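Local coordinates for site-specific recombinase, resolvase family protein (Streptococcus pneumoniae, PDB 3GUV) that probably catalyses site-specific DNA recombination, breaking and rejoining DNA strands in the manner of the resolvase family of serine recombinases, at residues A[76-81]-A[107-112]; A[82-87]-A[113-118]; A[89-94]-A[134-139]; A[64-69]-A[99-104]; A[15-20]-A[47-52]. All coordinates share one frame; numbering follows the deposited sequence.

Followed from the N terminus, the chain first closes interaction 5, which binds the short helix 17-20 to the loop leaving edge strand 41-48, before any other contact opens. The remaining four then interlock: segments 64-69, 76-81, 82-87 and 89-94 open in turn, and their partners arrive in the same order, so that interactions 4, 1, 2 and 3 all cross and none nests. Interaction 4 pairs two helices over the sheet, interaction 1 joins two central parallel strands, and interaction 2, touching it, joins the next loop to the turn and edge strand 115-116. Interaction 3 ties the start of helix 91-103 to the long C-terminal helix 124-151, and like interaction 2 it reaches the second subunit.

Interaction 1. Residues A[76-81]-A[107-112]; sequences VSFVLV and NLICVE
S77, V79 and V81 exchange backbone hydrogen bonds with N107, I109 and V111, a worked example of parallel strand pairing. The five bonds, N107 N to S77 O, V79 N to N107 O, I109 N to V79 O, V81 N to I109 O and V111 N to V81 O, measure 2.9 to 3.0 Å. Neighbouring interior strands 78-81 and 107-110 are joined through helix 91-103 in a beta-alpha-beta crossover. One water adds a side-chain bridge, donating to S77 O and accepting from N107 ND2, both at 2.7 Å; N107 OD1 turns instead to S117 OG and Q102 NE2.

The apolar contacts divide between the two faces. On the face that also carries L80, the F78 ring receives I109 CD1 over one side in a CH-pi contact, the methyl 3.9 Å from the ring centroid and 19° off its normal. N107 CB approaches the same ring obliquely, 3.5 Å from F78 CE1. On the other face, L108 CG stands anti to the backbone N (chi1 -175°), and its CD1 packs 3.9 Å from V81 CG1, the side chains crossing at about a right angle. V81 CG2 also meets C110 SG.

Mainchain bonding thus fixes the register, whereas one face mixes F78 and N107 with the aliphatic L80 and I109 and the other is aliphatic with the C110 sulphur; S77 O, gripped by an amide and a water, is satisfied twice over.

Interaction 2. Residues A[82-87]-A[113-118]; sequences FKLSRF and DGIDSS
K83 and D113 bring their CA atoms within 5.7 Å where the irregular loop following strand 78-81 passes the turn between antiparallel strands 107-110 and 115-116. That hairpin contains a G1 beta bulge, in which G114, with positive phi, and I115 both face C110. How one carboxylate can tie a loop to such a turn is well illustrated by D113. Its CG lies anti to its own carbonyl carbon (chi1 -55°), and its OD2 accepts the hydrogen bond of L84 N at 3.1 Å, with an N-H...O angle of 162°. The amide comes in nearly along the C-O axis of the carboxylate. K83 CB rests against the same group, 3.2 Å from D113 OD2 and 3.5 Å from D113 OD1.

Although K83 is a base beside an acid, no ion pair results: the extended lysine chain leads off, and K83 NZ ends 6.8 Å from D113 OD1. K83 CE lies instead in the plane of the F82 ring, at its edge, and over one face of the R86 guanidinium. Apolar packing is slight, L84 CD1 approaching I115 CD1 at 4.4 Å. In the dimer, A131 of the second subunit packs on both L84 and D113, while E138 of that subunit forms a salt bridge with R86. Farther along, D116 closes an Asx turn: from one face of its carboxylate plane, D116 OD1 receives S118 OG at 2.7 Å and S118 N at 2.9 Å.

Interaction 3. Residues A[89-94]-A[134-139]; sequences RNAADV and EIEREN
A91 N donates to E136 OE2 at 2.8 Å, and the next amide, A92 N, donates to E136 OE1 at 3.0 Å, so that a single carboxylate clasps two successive N-H groups at the start of helix 91-103. N90 is the N-cap of that helix, and its OD1 accepts from D93 N at 2.9 Å; E136 of the long helix 124-151 adds side-chain bonds to the first two helical amides. Both carboxylate oxygens are met on their syn sides, the donors lying 18° and 26° out of the plane.

The glutamate reaches across with its CG anti to its own carbonyl carbon and the chain extended beyond it. Its plane is turned 85° from that of the N90 amide. The alanine methyls pack against the carboxylate: A91 CB is 3.2 Å from E136 OE2, and A92 CB is 3.5 Å from E136 OE1. A negative group at the positive end of a helix dipole would be expected to gain electrostatic stabilisation.

The long helix that ends the catalytic domain in resolvases forms much of the dimer interface, and the packing here is consistent with that. A91 also packs on V132 of the second subunit, and N139 ND2 bonds to R89 O of that subunit, an exchange made in both directions. Beside the clasp, A92 CB lies obliquely to the R137 guanidinium, 4.4 Å from R137 NH1.

Interaction 4. Residues A[64-69]-A[99-104]; sequences RMMEDI and QIMQDY
I69, M66 and M101 carry most of this contact, in which helices 60-70 and 91-103 lie side by side over one face of the sheet, as neighbouring helices do in an alpha/beta fold. The segment axes approach to 10.5 Å, their directions 28° apart, and side chains make the contact.

M66 bridges to two residues of the other helix. Bends at chi2 (-60°) and chi3 (-79°) set its SD and then its methyl, so that M66 CE rests 3.9 Å from I100 CG2 and equally far from M101 CG. The M66 chain crosses both partners at about a right angle, and its sulphur, SD, also lies 4.0 Å from M101 CG.

I69 works with its two branches in different directions. Its CD1 approaches M101 CG at 4.3 Å, while CG2 turns to Y104, just past the helix end. On the sheet side, I69 and M101 both pack on V79 of strand 78-81. The interface between the two segments is wholly apolar at its side chains. At its margin, where Y104 leaves helical geometry, Y104 CB meets I69 CG2 at 3.9 Å, and the tyrosine ring has I100 O at its edge, in plane.

Interaction 5. Residues A[15-20]-A[47-52]; sequences TSIQIE and EDAGKS
The G50 carbonyl is approached by I17 N from above its plane, 37° out of it, in a nearly straight hydrogen bond of 2.9 Å. A second flat group is the E20 carboxylate, whose OE2 T15 N and T15 OG1 reach from the same face: E20 OE2 accepts T15 N from above the plane and T15 OG1 on the anti side, both at 2.8 Å, while E20 OE1 accepts from S14 N.

Across the segments, I17 supplies the bulk. Its CG1 stands anti to the backbone N (chi1 -161°), while CG2 takes the crowded position between N and carbonyl carbon and reaches G50 O at 3.3 Å. I17 CB presses close on A49 O, 3.1 Å away.

The contact lies at a helix start: S16 is the N-cap of the short helix 17-20, its side chain makes no capping bond, and G50 O accepts from the following amide. The join links the loop after strand 6-12, a region that, as in other serine recombinases, probably borders the active site, to the loop leaving edge strand 41-48. G50 has positive phi, and its CA comes within 4.3 Å of S16 CA.

Farther out, I17 CD1 lies 4.2 Å from A49 CB and, in a tighter than usual approach, 3.4 Å from K51 CE, the isoleucine and lysine side chains crossing at a slant.

Interaction 1. Residues A[76-81]-A[107-112]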
# COMPACT_ATOMS: atom_id res chain seq x y z
N VAL A 76 -19.46 10.95 15.23
CA VAL A 76 -19.26 10.61 13.81
C VAL A 76 -19.01 9.11 13.57
O VAL A 76 -18.28 8.47 14.31
CB VAL A 76 -18.13 11.46 13.18
CG1 VAL A 76 -18.52 12.97 13.18
CG2 VAL A 76 -16.82 11.23 13.89
N SER A 77 -19.64 8.56 12.53
CA SER A 77 -19.37 7.20 12.05
C SER A 77 -18.27 7.11 10.95
O SER A 77 -17.59 6.08 10.82
CB SER A 77 -20.65 6.60 11.46
OG SER A 77 -21.54 6.21 12.50
N PHE A 78 -18.13 8.17 10.14
CA PHE A 78 -17.10 8.20 9.06
C PHE A 78 -16.31 9.53 8.94
O PHE A 78 -16.82 10.62 9.31
CB PHE A 78 -17.75 7.90 7.70
CG PHE A 78 -18.37 6.55 7.59
CD1 PHE A 78 -17.61 5.46 7.20
CD2 PHE A 78 -19.73 6.38 7.81
CE1 PHE A 78 -18.18 4.20 7.07
CE2 PHE A 78 -20.31 5.12 7.70
CZ PHE A 78 -19.52 4.02 7.30
N VAL A 79 -15.06 9.43 8.47
CA VAL A 79 -14.38 10.56 7.79
C VAL A 79 -14.40 10.30 6.29
O VAL A 79 -13.98 9.19 5.82
CB VAL A 79 -12.90 10.73 8.17
CG1 VAL A 79 -12.24 11.83 7.32
CG2 VAL A 79 -12.72 10.98 9.68
N LEU A 80 -14.89 11.28 5.53
CA LEU A 80 -14.80 11.26 4.09
C LEU A 80 -13.57 12.06 3.66
O LEU A 80 -13.41 13.21 4.06
CB LEU A 80 -16.05 11.88 3.46
CG LEU A 80 -17.38 11.10 3.40
CD1 LEU A 80 -17.86 10.49 4.71
CD2 LEU A 80 -18.43 12.09 2.83
N VAL A 81 -12.72 11.41 2.87
CA VAL A 81 -11.62 12.02 2.11
C VAL A 81 -11.89 11.87 0.60
O VAL A 81 -12.77 11.07 0.17
CB VAL A 81 -10.27 11.42 2.51
CG1 VAL A 81 -10.08 11.58 4.01
CG2 VAL A 81 -10.16 9.94 2.12
N ASN A 107 -14.84 4.94 10.76
CA ASN A 107 -14.37 4.39 9.49
C ASN A 107 -14.06 5.45 8.41
O ASN A 107 -14.40 6.63 8.54
CB ASN A 107 -15.36 3.34 8.99
CG ASN A 107 -15.15 1.98 9.66
OD1 ASN A 107 -14.19 1.26 9.36
ND2 ASN A 107 -16.03 1.64 10.58
N LEU A 108 -13.38 5.01 7.35
CA LEU A 108 -12.88 5.88 6.30
C LEU A 108 -13.54 5.58 4.97
O LEU A 108 -13.62 4.40 4.57
CB LEU A 108 -11.37 5.74 6.15
CG LEU A 108 -10.71 6.70 5.14
CD1 LEU A 108 -10.66 8.16 5.70
CD2 LEU A 108 -9.29 6.14 4.84
N ILE A 109 -14.03 6.65 4.33
CA ILE A 109 -14.58 6.62 2.98
C ILE A 109 -13.71 7.53 2.14
O ILE A 109 -13.40 8.65 2.56
CB ILE A 109 -16.09 7.03 2.91
CG1 ILE A 109 -16.93 6.07 3.76
CG2 ILE A 109 -16.62 7.01 1.43
CD1 ILE A 109 -18.47 6.34 3.74
N CYS A 110 -13.20 6.96 1.05
CA CYS A 110 -12.47 7.66 0.01
C CYS A 110 -13.42 7.74 -1.13
O CYS A 110 -13.73 6.73 -1.77
CB CYS A 110 -11.24 6.89 -0.44
SG CYS A 110 -10.16 6.51 0.92
N VAL A 111 -13.91 8.94 -1.35
CA VAL A 111 -14.91 9.19 -2.35
C VAL A 111 -14.46 8.82 -3.78
O VAL A 111 -15.19 8.13 -4.48
CB VAL A 111 -15.38 10.67 -2.25
CG1 VAL A 111 -16.14 11.08 -3.45
CG2 VAL A 111 -16.24 10.85 -0.96
N GLU A 112 -13.29 9.27 -4.22
CA GLU A 112 -12.91 8.98 -5.60
C GLU A 112 -12.50 7.51 -5.77
O GLU A 112 -12.88 6.87 -6.75
CB GLU A 112 -11.78 9.89 -6.07
CG GLU A 112 -11.74 9.95 -7.61
CD GLU A 112 -10.45 10.48 -8.18
OE1 GLU A 112 -10.54 11.25 -9.18
OE2 GLU A 112 -9.37 10.15 -7.63
O HOH W 1 -17.91 3.45 11.27

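Interaction 2. Residues A[82-87]-A[113-118]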
# COMPACT_ATOMS: atom_id res chain seq x y z
N PHE A 82 -11.22 12.70 -0.23
CA PHE A 82 -11.39 12.59 -1.68
C PHE A 82 -10.75 11.28 -2.19
O PHE A 82 -11.39 10.47 -2.86
CB PHE A 82 -10.80 13.82 -2.41
CG PHE A 82 -11.12 13.84 -3.90
CD1 PHE A 82 -12.42 14.02 -4.33
CD2 PHE A 82 -10.12 13.65 -4.84
CE1 PHE A 82 -12.73 14.04 -5.66
CE2 PHE A 82 -10.42 13.66 -6.21
CZ PHE A 82 -11.73 13.87 -6.61
N LYS A 83 -9.51 11.06 -1.78
CA LYS A 83 -8.78 9.80 -2.01
C LYS A 83 -7.65 9.68 -0.98
O LYS A 83 -7.32 10.66 -0.29
CB LYS A 83 -8.25 9.79 -3.44
CG LYS A 83 -7.40 10.94 -3.74
CD LYS A 83 -7.12 11.07 -5.23
CE LYS A 83 -6.37 12.39 -5.43
NZ LYS A 83 -5.75 12.54 -6.77
N LEU A 84 -7.07 8.49 -0.84
CA LEU A 84 -6.02 8.22 0.17
C LEU A 84 -4.81 9.16 0.12
O LEU A 84 -4.28 9.57 1.17
CB LEU A 84 -5.48 6.77 0.09
CG LEU A 84 -6.31 5.66 0.70
CD1 LEU A 84 -5.59 4.26 0.62
CD2 LEU A 84 -6.64 6.02 2.16
N SER A 85 -4.34 9.46 -1.09
CA SER A 85 -3.27 10.43 -1.24
C SER A 85 -3.68 11.86 -0.84
O SER A 85 -2.89 12.78 -0.99
CB SER A 85 -2.80 10.46 -2.68
OG SER A 85 -3.90 10.78 -3.51
N ARG A 86 -4.92 12.06 -0.42
CA ARG A 86 -5.36 13.36 0.10
C ARG A 86 -5.82 13.13 1.53
O ARG A 86 -6.90 13.59 1.96
CB ARG A 86 -6.45 13.97 -0.78
CG ARG A 86 -5.94 14.46 -2.12
CD ARG A 86 -4.95 15.60 -1.92
NE ARG A 86 -4.55 16.20 -3.17
CZ ARG A 86 -3.70 15.66 -4.04
NH1 ARG A 86 -3.17 14.46 -3.83
NH2 ARG A 86 -3.40 16.31 -5.15
N PHE A 87 -4.95 12.41 2.25
CA PHE A 87 -5.24 11.89 3.57
C PHE A 87 -3.96 11.43 4.27
O PHE A 87 -3.72 11.81 5.40
CB PHE A 87 -6.27 10.77 3.45
CG PHE A 87 -6.51 10.03 4.73
CD1 PHE A 87 -7.12 10.66 5.81
CD2 PHE A 87 -6.17 8.71 4.85
CE1 PHE A 87 -7.36 9.99 6.99
CE2 PHE A 87 -6.39 8.03 6.04
CZ PHE A 87 -7.00 8.68 7.12
N ASP A 113 -11.75 6.96 -4.80
CA ASP A 113 -11.28 5.56 -4.88
C ASP A 113 -12.41 4.54 -4.70
O ASP A 113 -12.25 3.37 -5.02
CB ASP A 113 -10.21 5.29 -3.82
CG ASP A 113 -9.02 6.27 -3.90
OD1 ASP A 113 -8.67 6.68 -5.03
OD2 ASP A 113 -8.43 6.62 -2.84
N GLY A 114 -13.56 4.97 -4.19
CA GLY A 114 -14.66 4.07 -3.86
C GLY A 114 -14.39 3.10 -2.70
O GLY A 114 -15.01 2.05 -2.62
N ILE A 115 -13.46 3.46 -1.82
CA ILE A 115 -13.04 2.59 -0.72
C ILE A 115 -13.85 2.99 0.51
O ILE A 115 -14.02 4.17 0.78
CB ILE A 115 -11.53 2.77 -0.39
CG1 ILE A 115 -10.62 2.15 -1.46
CG2 ILE A 115 -11.23 2.15 0.96
CD1 ILE A 115 -9.10 2.44 -1.23
N ASP A 116 -14.35 2.00 1.23
CA ASP A 116 -15.12 2.21 2.45
C ASP A 116 -14.67 1.12 3.43
O ASP A 116 -14.96 -0.08 3.21
CB ASP A 116 -16.63 2.11 2.15
CG ASP A 116 -17.51 2.12 3.40
OD1 ASP A 116 -17.01 1.98 4.54
OD2 ASP A 116 -18.75 2.28 3.22
N SER A 117 -13.92 1.52 4.46
CA SER A 117 -13.35 0.58 5.40
C SER A 117 -14.38 -0.18 6.28
O SER A 117 -14.05 -1.23 6.81
CB SER A 117 -12.28 1.26 6.26
OG SER A 117 -12.82 2.18 7.20
N SER A 118 -15.61 0.31 6.40
CA SER A 118 -16.66 -0.39 7.18
C SER A 118 -17.20 -1.64 6.45
O SER A 118 -17.68 -2.55 7.09
CB SER A 118 -17.83 0.55 7.49
OG SER A 118 -18.64 0.75 6.34

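Interaction 3. Residues A[89-94]-A[134-139]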
# COMPACT_ATOMS: atom_id res chain seq x y z
N ARG A 89 0.45 10.05 3.91
CA ARG A 89 1.71 10.33 3.25
C ARG A 89 2.44 9.04 2.74
O ARG A 89 3.33 9.08 1.89
CB ARG A 89 2.58 11.12 4.24
N ASN A 90 2.03 7.90 3.27
CA ASN A 90 2.56 6.61 2.90
C ASN A 90 1.62 5.55 3.49
O ASN A 90 0.62 5.92 4.14
CB ASN A 90 4.00 6.44 3.41
CG ASN A 90 4.16 6.78 4.91
OD1 ASN A 90 3.60 6.11 5.76
ND2 ASN A 90 4.96 7.79 5.21
N ALA A 91 1.90 4.27 3.23
CA ALA A 91 1.04 3.18 3.66
C ALA A 91 1.04 3.01 5.19
O ALA A 91 -0.02 2.67 5.78
CB ALA A 91 1.47 1.85 2.96
N ALA A 92 2.20 3.21 5.83
CA ALA A 92 2.30 3.06 7.29
C ALA A 92 1.46 4.11 8.00
O ALA A 92 0.81 3.81 8.99
CB ALA A 92 3.76 3.08 7.77
N ASP A 93 1.45 5.32 7.46
CA ASP A 93 0.52 6.39 7.81
C ASP A 93 -0.97 6.09 7.65
O ASP A 93 -1.81 6.42 8.51
CB ASP A 93 0.78 7.56 6.89
CG ASP A 93 1.31 8.73 7.60
OD1 ASP A 93 0.46 9.63 7.88
OD2 ASP A 93 2.54 8.75 7.87
N VAL A 94 -1.33 5.52 6.51
CA VAL A 94 -2.72 5.23 6.27
C VAL A 94 -3.14 4.22 7.32
O VAL A 94 -4.22 4.31 7.88
CB VAL A 94 -2.97 4.58 4.91
CG1 VAL A 94 -4.46 4.29 4.78
CG2 VAL A 94 -2.46 5.47 3.75
N GLU A 134 5.04 -2.98 5.60
CA GLU A 134 6.26 -3.87 5.74
C GLU A 134 7.26 -3.71 4.54
O GLU A 134 8.50 -3.64 4.74
CB GLU A 134 5.83 -5.32 5.93
N ILE A 135 6.73 -3.57 3.32
CA ILE A 135 7.57 -3.24 2.19
C ILE A 135 8.34 -1.95 2.47
O ILE A 135 9.55 -1.94 2.33
CB ILE A 135 6.82 -3.12 0.85
CG1 ILE A 135 6.17 -4.46 0.48
CG2 ILE A 135 7.81 -2.68 -0.25
CD1 ILE A 135 5.14 -4.41 -0.67
N GLU A 136 7.66 -0.89 2.92
CA GLU A 136 8.28 0.43 3.12
C GLU A 136 9.34 0.40 4.22
O GLU A 136 10.39 1.03 4.08
CB GLU A 136 7.25 1.49 3.53
CG GLU A 136 6.02 1.64 2.60
CD GLU A 136 4.95 2.61 3.14
OE1 GLU A 136 4.75 2.70 4.40
OE2 GLU A 136 4.30 3.28 2.27
N ARG A 137 9.02 -0.28 5.33
CA ARG A 137 9.95 -0.40 6.46
C ARG A 137 11.24 -1.08 6.01
O ARG A 137 12.31 -0.61 6.31
CB ARG A 137 9.36 -1.20 7.62
CG ARG A 137 8.31 -0.44 8.45
CD ARG A 137 8.03 -1.15 9.80
NE ARG A 137 6.98 -2.15 9.67
CZ ARG A 137 5.68 -1.87 9.63
NH1 ARG A 137 5.25 -0.60 9.72
NH2 ARG A 137 4.79 -2.85 9.49
N GLU A 138 11.11 -2.17 5.26
CA GLU A 138 12.25 -2.90 4.78
C GLU A 138 13.08 -2.13 3.75
O GLU A 138 14.29 -2.18 3.79
CB GLU A 138 11.83 -4.21 4.16
CG GLU A 138 12.99 -5.12 4.03
CD GLU A 138 12.61 -6.52 3.74
OE1 GLU A 138 11.47 -6.75 3.26
OE2 GLU A 138 13.46 -7.39 3.99
N ASN A 139 12.44 -1.39 2.85
CA ASN A 139 13.16 -0.42 2.06
C ASN A 139 13.99 0.56 2.88
O ASN A 139 15.10 0.90 2.49
CB ASN A 139 12.22 0.31 1.11
CG ASN A 139 11.78 -0.56 -0.03
OD1 ASN A 139 12.42 -1.57 -0.32
ND2 ASN A 139 10.70 -0.19 -0.68

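Interaction 4. Residues A[64-69]-A[99-104]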
# COMPACT_ATOMS: atom_id res chain seq x y z
N ARG A 64 -6.30 18.38 14.67
CA ARG A 64 -7.51 18.80 15.36
C ARG A 64 -8.64 17.77 15.16
O ARG A 64 -9.31 17.42 16.12
CB ARG A 64 -8.01 20.21 14.98
CG ARG A 64 -9.48 20.40 15.56
CD ARG A 64 -10.07 21.80 15.68
NE ARG A 64 -9.86 22.63 14.49
CZ ARG A 64 -10.70 23.56 14.06
NH1 ARG A 64 -10.38 24.28 12.99
NH2 ARG A 64 -11.85 23.80 14.69
N MET A 65 -8.84 17.29 13.92
CA MET A 65 -9.92 16.33 13.62
C MET A 65 -9.76 15.06 14.48
O MET A 65 -10.73 14.62 15.10
CB MET A 65 -9.97 15.99 12.12
CG MET A 65 -11.20 15.15 11.65
SD MET A 65 -11.31 14.75 9.87
CE MET A 65 -9.90 13.61 9.72
N MET A 66 -8.56 14.51 14.51
CA MET A 66 -8.30 13.30 15.29
C MET A 66 -8.55 13.47 16.81
O MET A 66 -9.06 12.55 17.42
CB MET A 66 -6.89 12.72 15.00
CG MET A 66 -6.64 12.21 13.56
SD MET A 66 -7.70 10.87 12.99
CE MET A 66 -6.88 9.54 13.82
N GLU A 67 -8.24 14.62 17.41
CA GLU A 67 -8.65 14.89 18.80
C GLU A 67 -10.19 14.95 18.98
O GLU A 67 -10.76 14.47 19.99
CB GLU A 67 -8.02 16.21 19.33
CG GLU A 67 -6.44 16.33 19.20
CD GLU A 67 -5.67 14.98 19.17
OE1 GLU A 67 -5.76 14.19 20.16
OE2 GLU A 67 -4.95 14.72 18.15
N ASP A 68 -10.87 15.53 18.01
CA ASP A 68 -12.33 15.60 18.05
C ASP A 68 -12.94 14.18 17.93
O ASP A 68 -14.01 13.90 18.46
CB ASP A 68 -12.84 16.56 16.95
CG ASP A 68 -12.48 18.06 17.24
OD1 ASP A 68 -12.12 18.41 18.40
OD2 ASP A 68 -12.61 18.90 16.31
N ILE A 69 -12.22 13.27 17.25
CA ILE A 69 -12.67 11.88 17.05
C ILE A 69 -12.48 11.11 18.35
O ILE A 69 -13.39 10.38 18.81
CB ILE A 69 -11.89 11.18 15.85
CG1 ILE A 69 -12.45 11.65 14.48
CG2 ILE A 69 -11.95 9.65 16.00
CD1 ILE A 69 -11.66 11.18 13.24
N GLN A 99 -6.24 2.73 12.06
CA GLN A 99 -6.39 1.88 13.25
C GLN A 99 -6.87 2.69 14.45
O GLN A 99 -7.76 2.23 15.16
CB GLN A 99 -5.09 1.16 13.58
CG GLN A 99 -4.84 -0.04 12.66
CD GLN A 99 -3.46 -0.66 12.81
OE1 GLN A 99 -2.44 0.04 12.94
NE2 GLN A 99 -3.42 -1.97 12.76
N ILE A 100 -6.29 3.88 14.64
CA ILE A 100 -6.72 4.82 15.69
C ILE A 100 -8.19 5.24 15.50
O ILE A 100 -8.97 5.19 16.44
CB ILE A 100 -5.81 6.08 15.74
CG1 ILE A 100 -4.36 5.70 16.10
CG2 ILE A 100 -6.35 7.11 16.76
CD1 ILE A 100 -3.33 6.74 15.73
N MET A 101 -8.55 5.66 14.29
CA MET A 101 -9.93 5.98 13.93
C MET A 101 -10.90 4.85 14.33
O MET A 101 -11.92 5.08 15.01
CB MET A 101 -10.08 6.23 12.41
CG MET A 101 -9.72 7.61 11.88
SD MET A 101 -9.77 7.77 10.06
CE MET A 101 -11.37 7.19 9.62
N GLN A 102 -10.62 3.63 13.86
CA GLN A 102 -11.51 2.50 14.14
C GLN A 102 -11.53 2.15 15.64
O GLN A 102 -12.57 1.75 16.15
CB GLN A 102 -11.17 1.27 13.30
CG GLN A 102 -11.36 1.45 11.80
CD GLN A 102 -11.04 0.19 11.00
OE1 GLN A 102 -9.96 -0.39 11.13
NE2 GLN A 102 -11.98 -0.24 10.17
N ASP A 103 -10.38 2.32 16.32
CA ASP A 103 -10.27 2.21 17.80
C ASP A 103 -11.38 3.04 18.42
O ASP A 103 -12.07 2.59 19.35
CB ASP A 103 -8.92 2.75 18.31
CG ASP A 103 -8.27 1.87 19.38
OD1 ASP A 103 -8.31 2.18 20.61
OD2 ASP A 103 -7.69 0.84 18.97
N TYR A 104 -11.56 4.25 17.89
CA TYR A 104 -12.55 5.18 18.39
C TYR A 104 -13.89 5.14 17.64
O TYR A 104 -14.62 6.12 17.65
CB TYR A 104 -11.99 6.61 18.40
CG TYR A 104 -10.91 6.81 19.42
CD1 TYR A 104 -11.21 7.17 20.72
CD2 TYR A 104 -9.59 6.60 19.09
CE1 TYR A 104 -10.20 7.35 21.67
CE2 TYR A 104 -8.58 6.76 20.03
CZ TYR A 104 -8.89 7.14 21.32
OH TYR A 104 -7.88 7.31 22.23

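Interaction 5. Residues A[15-20]-A[47-52]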
# COMPACT_ATOMS: atom_id res chain seq x y z
N THR A 15 1.06 20.07 -1.65
CA THR A 15 2.11 21.12 -1.71
C THR A 15 1.55 22.39 -1.13
O THR A 15 1.49 22.49 0.08
CB THR A 15 2.70 21.37 -3.14
OG1 THR A 15 1.65 21.66 -4.08
CG2 THR A 15 3.49 20.19 -3.60
N SER A 16 1.13 23.33 -1.98
CA SER A 16 0.51 24.61 -1.56
C SER A 16 -0.81 24.93 -2.28
O SER A 16 -1.10 24.36 -3.35
CB SER A 16 1.51 25.78 -1.70
OG SER A 16 2.12 25.81 -2.98
N ILE A 17 -1.60 25.84 -1.70
CA ILE A 17 -2.86 26.33 -2.29
C ILE A 17 -2.68 27.05 -3.64
O ILE A 17 -3.57 26.98 -4.52
CB ILE A 17 -3.64 27.29 -1.32
CG1 ILE A 17 -5.12 27.40 -1.76
CG2 ILE A 17 -2.98 28.62 -1.25
CD1 ILE A 17 -6.12 27.94 -0.67
N GLN A 18 -1.53 27.70 -3.79
CA GLN A 18 -1.07 28.28 -5.07
C GLN A 18 -1.08 27.29 -6.23
O GLN A 18 -1.47 27.65 -7.34
CB GLN A 18 0.39 28.78 -4.94
CG GLN A 18 0.53 30.22 -4.93
CD GLN A 18 1.99 30.61 -4.78
OE1 GLN A 18 2.57 30.46 -3.69
NE2 GLN A 18 2.61 31.08 -5.88
N ILE A 19 -0.60 26.09 -5.97
CA ILE A 19 -0.41 25.07 -7.00
C ILE A 19 -1.65 24.18 -7.14
O ILE A 19 -2.02 23.79 -8.24
CB ILE A 19 0.85 24.20 -6.65
CG1 ILE A 19 2.09 25.10 -6.52
CG2 ILE A 19 1.05 23.07 -7.64
CD1 ILE A 19 2.23 26.19 -7.64
N GLU A 20 -2.29 23.89 -6.02
CA GLU A 20 -3.32 22.87 -5.94
C GLU A 20 -4.70 23.35 -5.50
O GLU A 20 -5.68 22.62 -5.62
CB GLU A 20 -2.86 21.82 -4.95
CG GLU A 20 -1.88 20.83 -5.45
CD GLU A 20 -1.57 19.82 -4.38
OE1 GLU A 20 -2.53 19.21 -3.82
OE2 GLU A 20 -0.37 19.66 -4.07
N GLU A 47 -9.79 21.16 6.97
CA GLU A 47 -9.05 21.44 5.74
C GLU A 47 -7.64 21.94 6.04
O GLU A 47 -7.48 22.91 6.74
CB GLU A 47 -9.77 22.51 4.91
CG GLU A 47 -9.21 22.66 3.52
CD GLU A 47 -10.14 23.41 2.56
OE1 GLU A 47 -10.09 24.67 2.58
OE2 GLU A 47 -10.89 22.76 1.77
N ASP A 48 -6.63 21.23 5.51
CA ASP A 48 -5.24 21.73 5.51
C ASP A 48 -4.95 22.30 4.10
O ASP A 48 -4.52 21.57 3.21
CB ASP A 48 -4.31 20.58 5.84
CG ASP A 48 -4.39 20.14 7.29
OD1 ASP A 48 -4.14 21.02 8.14
OD2 ASP A 48 -4.70 18.95 7.57
N ALA A 49 -5.23 23.58 3.88
CA ALA A 49 -5.41 24.09 2.49
C ALA A 49 -4.13 24.62 1.88
O ALA A 49 -4.11 24.96 0.69
CB ALA A 49 -6.53 25.12 2.39
N GLY A 50 -3.05 24.66 2.66
CA GLY A 50 -1.73 24.99 2.14
C GLY A 50 -1.65 26.48 1.96
O GLY A 50 -1.10 26.95 0.96
N LYS A 51 -2.20 27.21 2.95
CA LYS A 51 -2.27 28.68 2.94
C LYS A 51 -1.08 29.36 3.64
O LYS A 51 -0.93 30.59 3.55
CB LYS A 51 -3.56 29.14 3.59
CG LYS A 51 -4.79 28.51 2.99
CD LYS A 51 -6.04 29.36 3.20
CE LYS A 51 -7.21 28.72 2.47
NZ LYS A 51 -8.35 28.47 3.37
N SER A 52 -0.28 28.58 4.36
CA SER A 52 0.99 29.07 4.93
C SER A 52 2.07 29.15 3.83
O SER A 52 1.89 28.63 2.72
CB SER A 52 1.45 28.19 6.11
OG SER A 52 2.30 27.12 5.72